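Local coordinates for putative hydantoin racemase (Klebsiella pneumoniae subsp. pneumoniae, PDB 3QVL) that catalyses the racemisation of allantoin, and may also interconvert the D and L forms of other 5-monosubstituted hydantoins, at the interface of chains A and B and the interface of chains A and C. Coordinates in Å, arbitrary orientation; residue numbers count along the deposited sequence, not the author numbering. Chains: chain A/B/C, Putative hydantoin racemase.

Contact 1: the interface of chains A and B. Residues chain A 108-110; chain B 226-227.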
loop_
_atom_site.group_PDB
_atom_site.type_symbol
_atom_site.label_atom_id
_atom_site.label_comp_id
_atom_site.label_asym_id
_atom_site.label_seq_id
_atom_site.Cartn_x
_atom_site.Cartn_y
_atom_site.Cartn_z
ATOM N N VAL A 108 20.396 3.160 10.071
ATOM C CA VAL A 108 21.421 4.210 9.986
ATOM C C VAL A 108 21.066 5.358 9.034
ATOM O O VAL A 108 21.787 6.356 8.959
ATOM C CB VAL A 108 22.823 3.634 9.625
ATOM C CG1 VAL A 108 23.397 2.838 10.793
ATOM C CG2 VAL A 108 22.763 2.785 8.355
ATOM N N ALA A 109 19.957 5.208 8.311
ATOM C CA ALA A 109 19.488 6.224 7.368
ATOM C C ALA A 109 17.973 6.161 7.203
ATOM O O ALA A 109 17.359 5.120 7.446
ATOM C CB ALA A 109 20.176 6.056 6.016
ATOM N N THR A 110 17.376 7.279 6.793
ATOM C CA THR A 110 15.940 7.320 6.518
ATOM C C THR A 110 15.624 6.547 5.240
ATOM O O THR A 110 14.673 5.764 5.199
ATOM C CB THR A 110 15.410 8.764 6.389
ATOM O OG1 THR A 110 16.159 9.466 5.388
ATOM C CG2 THR A 110 15.518 9.498 7.720
ATOM N N ASP B 226 19.195 13.739 5.862
ATOM C CA ASP B 226 18.057 13.706 6.787
ATOM C C ASP B 226 18.410 13.562 8.266
ATOM O O ASP B 226 17.725 14.121 9.125
ATOM C CB ASP B 226 17.078 12.597 6.386
ATOM C CG ASP B 226 16.454 12.826 5.020
ATOM O OD1 ASP B 226 16.611 13.930 4.453
ATOM O OD2 ASP B 226 15.796 11.895 4.512
ATOM N N LEU B 227 19.467 12.809 8.558
ATOM C CA LEU B 227 19.851 12.539 9.942
ATOM C C LEU B 227 21.173 13.206 10.324
ATOM O O LEU B 227 21.846 12.784 11.270
ATOM C CB LEU B 227 19.891 11.029 10.210
ATOM C CG LEU B 227 18.589 10.236 10.019
ATOM C CD1 LEU B 227 18.842 8.749 10.197
ATOM C CD2 LEU B 227 17.485 10.710 10.962
HETATM O O HOH W 1 17.773 9.683 3.226
#
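A:Thr110 meets B:Asp226 and B:Leu227 with both branches of its short side chain. A:Thr110 CB lies 3.7 Å from the carboxylate oxygen OD2 of B:Asp226. Beyond CB the chain divides into a polar and an apolar arm. The hydroxyl A:Thr110 OG1 donates a hydrogen bond of 2.6 Å to B:Asp226 OD2. It meets OD2 on the anti side, 17° out of the carboxylate plane. The two side chains cross at about a right angle.

With chi1 at 55°, OG1 sits between the backbone N and the carbonyl carbon, and the methyl CG2 points away from that carbonyl. CG2 therefore turns to apolar atoms of chain B. A:Thr110 CG2 lies 3.7 Å from B:Asp226 CB. A:Thr110 CG2 is also 3.9 Å from B:Leu227 CG. The side chains of A:Thr110 and B:Leu227 run past each other in opposite directions.

Water 1 joins the polar end. Water 1 is 2.7 Å from A:Thr110 OG1 and makes a longer link of 3.2 Å to B:Asp226 OD2. OD2 is thus approached by both the hydroxyl and the water, which should help to fix the carboxylate.

The methyl CD1 of B:Leu227 reaches the backbone of chain A, 3.8 Å from A:Ala109 CA. In chain A the site is the loop between the end of helix 97-108 and strand 112-116. In chain B it is the segment that follows helix 203-216, and a two-fold axis repeats the contact with the chains exchanged.

Contact 2: the interface of chains A and C. Residues chain A 84, 88, 226-227; chain C 48.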
loop_
_atom_site.group_PDB
_atom_site.type_symbol
_atom_site.label_atom_id
_atom_site.label_comp_id
_atom_site.label_asym_id
_atom_site.label_seq_id
_atom_site.Cartn_x
_atom_site.Cartn_y
_atom_site.Cartn_z
ATOM N N LEU A 84 13.080 -18.899 2.455
ATOM C CA LEU A 84 12.037 -19.517 3.276
ATOM C C LEU A 84 12.106 -21.043 3.242
ATOM O O LEU A 84 11.792 -21.706 4.233
ATOM C CB LEU A 84 10.648 -19.003 2.880
ATOM C CG LEU A 84 10.403 -17.495 3.054
ATOM C CD1 LEU A 84 8.972 -17.128 2.694
ATOM C CD2 LEU A 84 10.734 -17.024 4.469
ATOM N N GLU A 88 12.801 -23.527 6.589
ATOM C CA GLU A 88 12.053 -24.747 6.883
ATOM C C GLU A 88 12.994 -25.914 7.179
ATOM O O GLU A 88 12.798 -26.642 8.155
ATOM C CB GLU A 88 11.126 -25.114 5.722
ATOM C CG GLU A 88 9.908 -24.214 5.575
ATOM C CD GLU A 88 8.937 -24.703 4.511
ATOM O OE1 GLU A 88 9.265 -25.661 3.783
ATOM O OE2 GLU A 88 7.835 -24.131 4.409
ATOM N N ASP A 226 4.288 -21.914 9.641
ATOM C CA ASP A 226 4.763 -21.650 8.278
ATOM C C ASP A 226 6.183 -22.124 7.970
ATOM O O ASP A 226 6.466 -22.542 6.845
ATOM C CB ASP A 226 4.641 -20.158 7.952
ATOM C CG ASP A 226 3.202 -19.669 7.957
ATOM O OD1 ASP A 226 2.273 -20.504 8.014
ATOM O OD2 ASP A 226 3.001 -18.439 7.898
ATOM N N LEU A 227 7.067 -22.046 8.960
ATOM C CA LEU A 227 8.471 -22.399 8.756
ATOM C C LEU A 227 8.873 -23.666 9.511
ATOM O O LEU A 227 10.055 -23.890 9.790
ATOM C CB LEU A 227 9.385 -21.220 9.117
ATOM C CG LEU A 227 9.207 -19.913 8.332
ATOM C CD1 LEU A 227 10.095 -18.823 8.907
ATOM C CD2 LEU A 227 9.481 -20.098 6.840
ATOM N N HIS C 48 7.508 -24.134 1.563
ATOM C CA HIS C 48 8.515 -23.425 0.774
ATOM C C HIS C 48 9.614 -24.352 0.251
ATOM O O HIS C 48 10.101 -24.173 -0.869
ATOM C CB HIS C 48 9.112 -22.274 1.589
ATOM C CG HIS C 48 8.084 -21.414 2.260
ATOM N ND1 HIS C 48 7.530 -20.306 1.657
ATOM C CD2 HIS C 48 7.505 -21.506 3.480
ATOM C CE1 HIS C 48 6.654 -19.753 2.477
ATOM N NE2 HIS C 48 6.620 -20.462 3.592
#
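OE2 of the A:Glu88 carboxylate accepts a hydrogen bond of 2.9 Å from the backbone N of C:His48. The bond is nearly straight. The N-H comes from above the carboxylate plane, 38° out of it. The protein belongs to the HyuE family of Asp/Glu/hydantoin racemases. Here the carboxylate of A:Glu88, from helix 83-89, meets the N-terminal end of helix 48-68 of chain C, in the manner of a helix cap. C:His48 is the first residue of that helix, so the carboxylate would be favoured by the positive end of the helix dipole.

A:Glu88 is extended beyond CG, which carries its carboxylate out to the helix start. The same group lies at the edge of the C:His48 ring, with the carboxylate carbon A:Glu88 CD 3.7 Å from C:His48 CD2. The carboxylate and ring planes are 67° apart. The backbone O of A:Asp226 also lies at this edge, in the ring plane, 3.7 Å from C:His48 CD2.

A:Leu84, one helical turn before A:Glu88, packs against a face of the imidazole. Its CB stands 3.5 Å above the ring plane, offset toward the rim, in a CH-pi contact. The methyl A:Leu84 CD1 continues along the ring and is 3.5 Å from C:His48 CE1. Chi2 of C:His48 is -90°, and this turn of the ring presents its face to A:Leu84 and its CD2 edge to A:Glu88. A:Leu227 adds a looser contact through CD2, 4.1 Å from C:His48 CD2.

Contact 3: the interface of chains A and C. Residues chain A 59, 89, 230, 235, 242-243; chain C 49, 53.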
loop_
_atom_site.group_PDB
_atom_site.type_symbol
_atom_site.label_atom_id
_atom_site.label_comp_id
_atom_site.label_asym_id
_atom_site.label_seq_id
_atom_site.Cartn_x
_atom_site.Cartn_y
_atom_site.Cartn_z
ATOM N N LEU A 59 19.760 -25.303 -0.573
ATOM C CA LEU A 59 19.162 -26.373 0.233
ATOM C C LEU A 59 20.106 -27.553 0.450
ATOM O O LEU A 59 20.124 -28.149 1.530
ATOM C CB LEU A 59 17.844 -26.850 -0.385
ATOM C CG LEU A 59 16.661 -25.876 -0.371
ATOM C CD1 LEU A 59 15.485 -26.456 -1.141
ATOM C CD2 LEU A 59 16.245 -25.519 1.054
ATOM N N LEU A 89 14.016 -26.075 6.339
ATOM C CA LEU A 89 14.950 -27.196 6.454
ATOM C C LEU A 89 15.913 -27.056 7.635
ATOM O O LEU A 89 16.184 -28.034 8.333
ATOM C CB LEU A 89 15.727 -27.389 5.143
ATOM C CG LEU A 89 16.615 -28.630 4.981
ATOM C CD1 LEU A 89 15.812 -29.924 5.088
ATOM C CD2 LEU A 89 17.372 -28.582 3.660
ATOM N N PRO A 230 9.889 -29.437 6.815
ATOM C CA PRO A 230 9.056 -29.922 5.714
ATOM C C PRO A 230 8.277 -31.175 6.104
ATOM O O PRO A 230 8.781 -31.999 6.874
ATOM C CB PRO A 230 10.076 -30.256 4.624
ATOM C CG PRO A 230 11.244 -29.396 4.925
ATOM C CD PRO A 230 11.300 -29.291 6.412
ATOM N N LEU A 235 11.422 -37.919 -1.410
ATOM C CA LEU A 235 11.968 -37.119 -2.499
ATOM C C LEU A 235 12.637 -38.046 -3.508
ATOM O O LEU A 235 13.375 -38.957 -3.127
ATOM C CB LEU A 235 12.958 -36.078 -1.963
ATOM C CG LEU A 235 12.464 -35.147 -0.845
ATOM C CD1 LEU A 235 13.603 -34.301 -0.294
ATOM C CD2 LEU A 235 11.311 -34.261 -1.309
ATOM N N LEU A 242 18.200 -34.290 -0.102
ATOM C CA LEU A 242 17.939 -32.967 0.479
ATOM C C LEU A 242 17.398 -32.985 1.910
ATOM O O LEU A 242 17.672 -32.066 2.686
ATOM C CB LEU A 242 17.004 -32.150 -0.421
ATOM C CG LEU A 242 17.555 -31.608 -1.744
ATOM C CD1 LEU A 242 16.441 -30.981 -2.566
ATOM C CD2 LEU A 242 18.683 -30.605 -1.521
ATOM N N ASN A 243 16.627 -34.014 2.254
ATOM C CA ASN A 243 16.027 -34.110 3.587
ATOM C C ASN A 243 16.141 -35.513 4.204
ATOM O O ASN A 243 15.166 -36.269 4.218
ATOM C CB ASN A 243 14.565 -33.635 3.548
ATOM C CG ASN A 243 13.979 -33.397 4.935
ATOM O OD1 ASN A 243 14.703 -33.219 5.917
ATOM N ND2 ASN A 243 12.653 -33.388 5.017
ATOM N N PHE C 49 9.998 -25.330 1.071
ATOM C CA PHE C 49 10.971 -26.358 0.693
ATOM C C PHE C 49 10.464 -27.167 -0.501
ATOM O O PHE C 49 11.190 -27.360 -1.481
ATOM C CB PHE C 49 11.267 -27.263 1.897
ATOM C CG PHE C 49 12.143 -28.449 1.589
ATOM C CD1 PHE C 49 13.528 -28.329 1.588
ATOM C CD2 PHE C 49 11.580 -29.697 1.334
ATOM C CE1 PHE C 49 14.342 -29.430 1.318
ATOM C CE2 PHE C 49 12.382 -30.803 1.066
ATOM C CZ PHE C 49 13.764 -30.668 1.057
ATOM N N ILE C 53 11.849 -27.283 -4.746
ATOM C CA ILE C 53 12.063 -28.524 -5.490
ATOM C C ILE C 53 11.169 -28.564 -6.729
ATOM O O ILE C 53 11.635 -28.871 -7.830
ATOM C CB ILE C 53 11.820 -29.770 -4.598
ATOM C CG1 ILE C 53 12.889 -29.855 -3.505
ATOM C CG2 ILE C 53 11.812 -31.051 -5.436
ATOM C CD1 ILE C 53 12.591 -30.868 -2.423
#
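Helix 48-68 of chain C enters a groove formed by helices 48-68 and 83-89 of chain A together with its C-terminal loops. C:Phe49 is the main inserted side chain and buries 112 Å² of its surface. Its CG is anti to the backbone N (chi1 174°), which sends the ring away from its own helix and into chain A.

A:Pro230 lies over one face of the ring, near its CG-CD2 rim, with A:Pro230 CG 3.6 Å from C:Phe49 CG. The two side chains run at about a right angle. A:Leu59 CD1 comes to 3.8 Å from C:Phe49 CD1. Beside the neighbouring ring atom, on the other side of the plane, A:Leu89 CD2 is 3.9 Å from C:Phe49 CE1. At the far end, A:Leu235 CD1 meets the ring edge in plane, 3.9 Å from C:Phe49 CZ. CB of A:Leu242 is also near CZ of the ring.

One turn further along the helix, C:Ile53 extends the apolar patch. It reaches toward A:Leu242 tip to tip, C:Ile53 CG1 3.8 Å from A:Leu242 CD1. C:Ile53 CD1 lies 3.8 Å from A:Leu235 CD2, and those side chains cross at about a right angle.

This packing anchors C:Phe49 and probably helps to hold neighbouring subunits together in the six-chain assembly.

Contact 1 lies about 33 Å from contact 2 and 40 Å from contact 3, between the centres of their C-alpha atoms. Contacts 2 and 3 are about 10 Å apart by the same measure and belong to one interface. They share helix 83-89 of chain A and the start of helix 48-68 of chain C. The parts of chain A that meet B in contact 1 and C in contacts 2 and 3 are well apart, but by symmetry residues 226 and 227 of chain A touch both neighbours. The C-terminal region therefore links the two kinds of two-fold interface, which together could build the six-chain deposited assembly.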